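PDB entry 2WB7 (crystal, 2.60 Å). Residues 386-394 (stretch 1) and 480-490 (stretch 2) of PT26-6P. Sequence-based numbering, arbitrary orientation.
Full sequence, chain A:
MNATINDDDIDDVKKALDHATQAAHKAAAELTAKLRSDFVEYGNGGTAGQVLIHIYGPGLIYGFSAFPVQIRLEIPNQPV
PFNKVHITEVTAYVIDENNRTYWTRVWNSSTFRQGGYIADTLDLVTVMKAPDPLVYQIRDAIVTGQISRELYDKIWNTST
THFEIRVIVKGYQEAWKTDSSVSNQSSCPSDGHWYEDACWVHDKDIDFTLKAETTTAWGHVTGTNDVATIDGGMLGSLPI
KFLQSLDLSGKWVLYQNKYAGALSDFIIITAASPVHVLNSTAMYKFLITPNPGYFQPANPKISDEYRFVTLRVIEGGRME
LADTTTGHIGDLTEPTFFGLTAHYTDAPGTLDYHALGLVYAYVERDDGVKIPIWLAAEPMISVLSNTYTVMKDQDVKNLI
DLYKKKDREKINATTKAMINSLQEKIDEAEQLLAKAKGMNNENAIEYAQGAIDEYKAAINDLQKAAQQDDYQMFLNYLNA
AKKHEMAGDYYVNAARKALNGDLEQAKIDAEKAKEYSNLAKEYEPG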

# COMPACT_ATOMS: atom_id res chain seq x y z
N ASN A 386 10.55 23.61 14.07
CA ASN A 386 11.86 24.23 14.18
C ASN A 386 12.52 23.97 15.53
O ASN A 386 12.04 24.40 16.56
CB ASN A 386 11.79 25.74 13.92
CG ASN A 386 13.18 26.39 13.91
OD1 ASN A 386 14.19 25.73 14.18
ND2 ASN A 386 13.24 27.68 13.59
N THR A 387 13.64 23.25 15.52
CA THR A 387 14.34 22.95 16.76
C THR A 387 15.59 23.82 16.99
O THR A 387 16.28 23.66 18.00
CB THR A 387 14.71 21.47 16.84
OG1 THR A 387 15.22 21.03 15.57
CG2 THR A 387 13.49 20.66 17.17
N TYR A 388 15.87 24.76 16.08
CA TYR A 388 17.01 25.67 16.24
C TYR A 388 18.32 24.91 16.17
O TYR A 388 18.90 24.58 17.19
CB TYR A 388 16.90 26.47 17.54
CG TYR A 388 15.50 27.01 17.73
CD1 TYR A 388 14.67 26.49 18.72
CD2 TYR A 388 14.98 27.96 16.87
CE1 TYR A 388 13.38 26.93 18.87
CE2 TYR A 388 13.69 28.41 17.01
CZ TYR A 388 12.89 27.89 18.01
OH TYR A 388 11.60 28.33 18.16
N THR A 389 18.77 24.63 14.95
CA THR A 389 19.99 23.87 14.78
C THR A 389 21.14 24.65 15.35
O THR A 389 21.27 25.84 15.11
CB THR A 389 20.28 23.60 13.32
OG1 THR A 389 19.11 23.06 12.71
CG2 THR A 389 21.42 22.60 13.18
N VAL A 390 21.98 23.97 16.11
CA VAL A 390 23.16 24.60 16.67
C VAL A 390 24.32 24.53 15.69
O VAL A 390 25.10 25.47 15.56
CB VAL A 390 23.53 23.95 18.02
CG1 VAL A 390 24.86 24.46 18.51
CG2 VAL A 390 22.42 24.21 19.04
N MSE A 391 24.41 23.42 14.97
CA MSE A 391 25.49 23.25 14.02
C MSE A 391 25.09 23.59 12.60
O MSE A 391 24.96 22.72 11.74
CB MSE A 391 25.98 21.82 14.11
CG MSE A 391 25.99 21.39 15.54
SE MSE A 391 27.51 20.35 15.98
CE MSE A 391 28.88 21.50 15.17
N LYS A 392 24.88 24.88 12.38
CA LYS A 392 24.62 25.39 11.05
C LYS A 392 25.81 25.07 10.14
O LYS A 392 26.95 24.99 10.60
CB LYS A 392 24.42 26.89 11.17
CG LYS A 392 23.29 27.27 12.09
CD LYS A 392 21.98 27.31 11.32
CE LYS A 392 20.81 27.66 12.24
NZ LYS A 392 21.23 28.61 13.33
N ASP A 393 25.56 24.85 8.85
CA ASP A 393 26.65 24.53 7.95
C ASP A 393 27.71 25.64 7.97
O ASP A 393 28.90 25.35 8.00
CB ASP A 393 26.14 24.31 6.53
CG ASP A 393 25.12 23.18 6.43
OD1 ASP A 393 25.07 22.32 7.34
OD2 ASP A 393 24.37 23.15 5.43
N GLN A 394 27.27 26.90 7.94
CA GLN A 394 28.22 28.01 7.91
C GLN A 394 29.22 27.89 9.04
O GLN A 394 30.43 27.98 8.84
CB GLN A 394 27.51 29.36 7.99
CG GLN A 394 28.40 30.56 7.60
CD GLN A 394 29.19 30.31 6.31
OE1 GLN A 394 28.61 30.16 5.23
NE2 GLN A 394 30.51 30.26 6.42
N ALA A 480 30.03 13.34 13.51
CA ALA A 480 29.31 12.58 14.52
C ALA A 480 28.46 13.54 15.33
O ALA A 480 27.28 13.30 15.55
CB ALA A 480 30.27 11.81 15.45
N ALA A 481 29.06 14.64 15.75
CA ALA A 481 28.33 15.60 16.54
C ALA A 481 27.11 16.17 15.80
O ALA A 481 26.04 16.39 16.39
CB ALA A 481 29.27 16.72 16.99
N LYS A 482 27.25 16.40 14.50
CA LYS A 482 26.15 16.93 13.71
C LYS A 482 24.95 15.97 13.63
O LYS A 482 23.79 16.37 13.86
CB LYS A 482 26.65 17.24 12.31
CG LYS A 482 25.84 18.28 11.61
CD LYS A 482 26.36 18.47 10.21
CE LYS A 482 25.57 19.49 9.44
NZ LYS A 482 25.94 19.34 8.00
N LYS A 483 25.23 14.71 13.29
CA LYS A 483 24.19 13.70 13.18
C LYS A 483 23.56 13.38 14.52
O LYS A 483 22.37 13.09 14.59
CB LYS A 483 24.74 12.41 12.58
CG LYS A 483 25.72 12.62 11.46
CD LYS A 483 25.14 13.33 10.27
CE LYS A 483 25.88 12.85 9.02
NZ LYS A 483 26.35 13.97 8.15
N HIS A 484 24.37 13.40 15.59
CA HIS A 484 23.81 13.24 16.93
C HIS A 484 22.81 14.35 17.21
O HIS A 484 21.74 14.09 17.76
CB HIS A 484 24.89 13.20 18.03
CG HIS A 484 25.54 11.86 18.20
ND1 HIS A 484 24.82 10.68 18.29
CD2 HIS A 484 26.85 11.51 18.30
CE1 HIS A 484 25.66 9.67 18.44
NE2 HIS A 484 26.89 10.14 18.43
N GLU A 485 23.12 15.59 16.84
CA GLU A 485 22.15 16.67 17.07
C GLU A 485 20.88 16.45 16.26
O GLU A 485 19.77 16.76 16.72
CB GLU A 485 22.72 18.06 16.77
CG GLU A 485 21.82 19.13 17.37
CD GLU A 485 21.86 20.49 16.66
OE1 GLU A 485 22.74 20.70 15.80
OE2 GLU A 485 20.99 21.35 16.99
N MSE A 486 21.04 15.92 15.04
CA MSE A 486 19.91 15.63 14.16
C MSE A 486 19.02 14.54 14.76
O MSE A 486 17.78 14.64 14.74
CB MSE A 486 20.43 15.20 12.80
CG MSE A 486 21.02 16.34 11.97
SE MSE A 486 22.11 15.62 10.51
CE MSE A 486 22.28 17.15 9.33
N ALA A 487 19.67 13.50 15.30
CA ALA A 487 19.00 12.41 16.00
C ALA A 487 18.21 12.93 17.20
O ALA A 487 17.02 12.64 17.35
CB ALA A 487 20.02 11.41 16.43
N GLY A 488 18.85 13.72 18.04
CA GLY A 488 18.19 14.33 19.17
C GLY A 488 17.02 15.18 18.74
O GLY A 488 15.95 15.16 19.37
N ASP A 489 17.20 15.94 17.66
CA ASP A 489 16.10 16.75 17.11
C ASP A 489 14.90 15.88 16.73
O ASP A 489 13.75 16.25 16.98
CB ASP A 489 16.56 17.61 15.94
CG ASP A 489 17.43 18.78 16.39
OD1 ASP A 489 17.37 19.15 17.59
OD2 ASP A 489 18.18 19.33 15.55
N TYR A 490 15.17 14.71 16.16
CA TYR A 490 14.11 13.79 15.79
C TYR A 490 13.39 13.33 17.05
O TYR A 490 12.16 13.42 17.13
CB TYR A 490 14.66 12.57 15.04
CG TYR A 490 14.98 12.80 13.58
CD1 TYR A 490 14.05 13.36 12.72
CD2 TYR A 490 16.22 12.43 13.06
CE1 TYR A 490 14.35 13.57 11.36
CE2 TYR A 490 16.52 12.62 11.70
CZ TYR A 490 15.58 13.19 10.87
OH TYR A 490 15.88 13.38 9.54
O HOH W 1 17.60 21.86 15.30

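How do the two backbones meet? Stretch 2 is one unbroken helix whose amide-to-carbonyl bonds, such as Asp489 N to Glu485 O at 2.9 Å, use its main-chain polar groups internally. Stretch 1 is mostly loop, turning helical at Asp393 after the N-cap residue Lys392. The loop runs antiparallel to the helix, Thr387 lying near Asp489 and Met391 near Lys482, with CA to CA separations of 6.5 and 6.4 Å. The helix main chain is largely occupied by its own bonds, and the helix meets the loop through side chains.

What captures the loop? Glu485 points toward it, and its carboxylate accepts hydrogen bonds from two successive amides: Val390 N to Glu485 OE2 at 2.9 Å and Met391 N to Glu485 OE1 at 3.3 Å. An extended side chain, with chi1 and chi2 both t, carries the carboxylate out to these loop amides. A two-oxygen acceptor suits the site, and this buried residue has the largest area covered by the other stretch, within a contact that buries 404 Å² over both sides.

What joins the end near the new helix? Lys482 leaves its backbone sideways, but its all-t chain brings the ammonium to Asp393, forming a salt bridge of 3.2 Å between Lys482 NZ and Asp393 OD1. The long aliphatic part of Lys482 also passes Met391, with Lys482 CG 4.3 Å from Met391 CB. Met391, a selenomethionine, points toward the helix and places its SE 4.2 Å from Ala481 CB, an apolar contact apart from the salt bridge.

How is the other end joined? Thr387 and Asp489 point toward each other, yet Thr387 OG1 and Asp489 OD2, 3.4 Å apart, are poorly angled for a direct bond. Water 1 links them instead, donating to Asp489 OD2 at 2.6 Å and hydrogen-bonding Thr387 OG1 at 2.5 Å and Thr389 OG1 at 3.2 Å. Two small hydroxyl side chains and a carboxylate thus share one water.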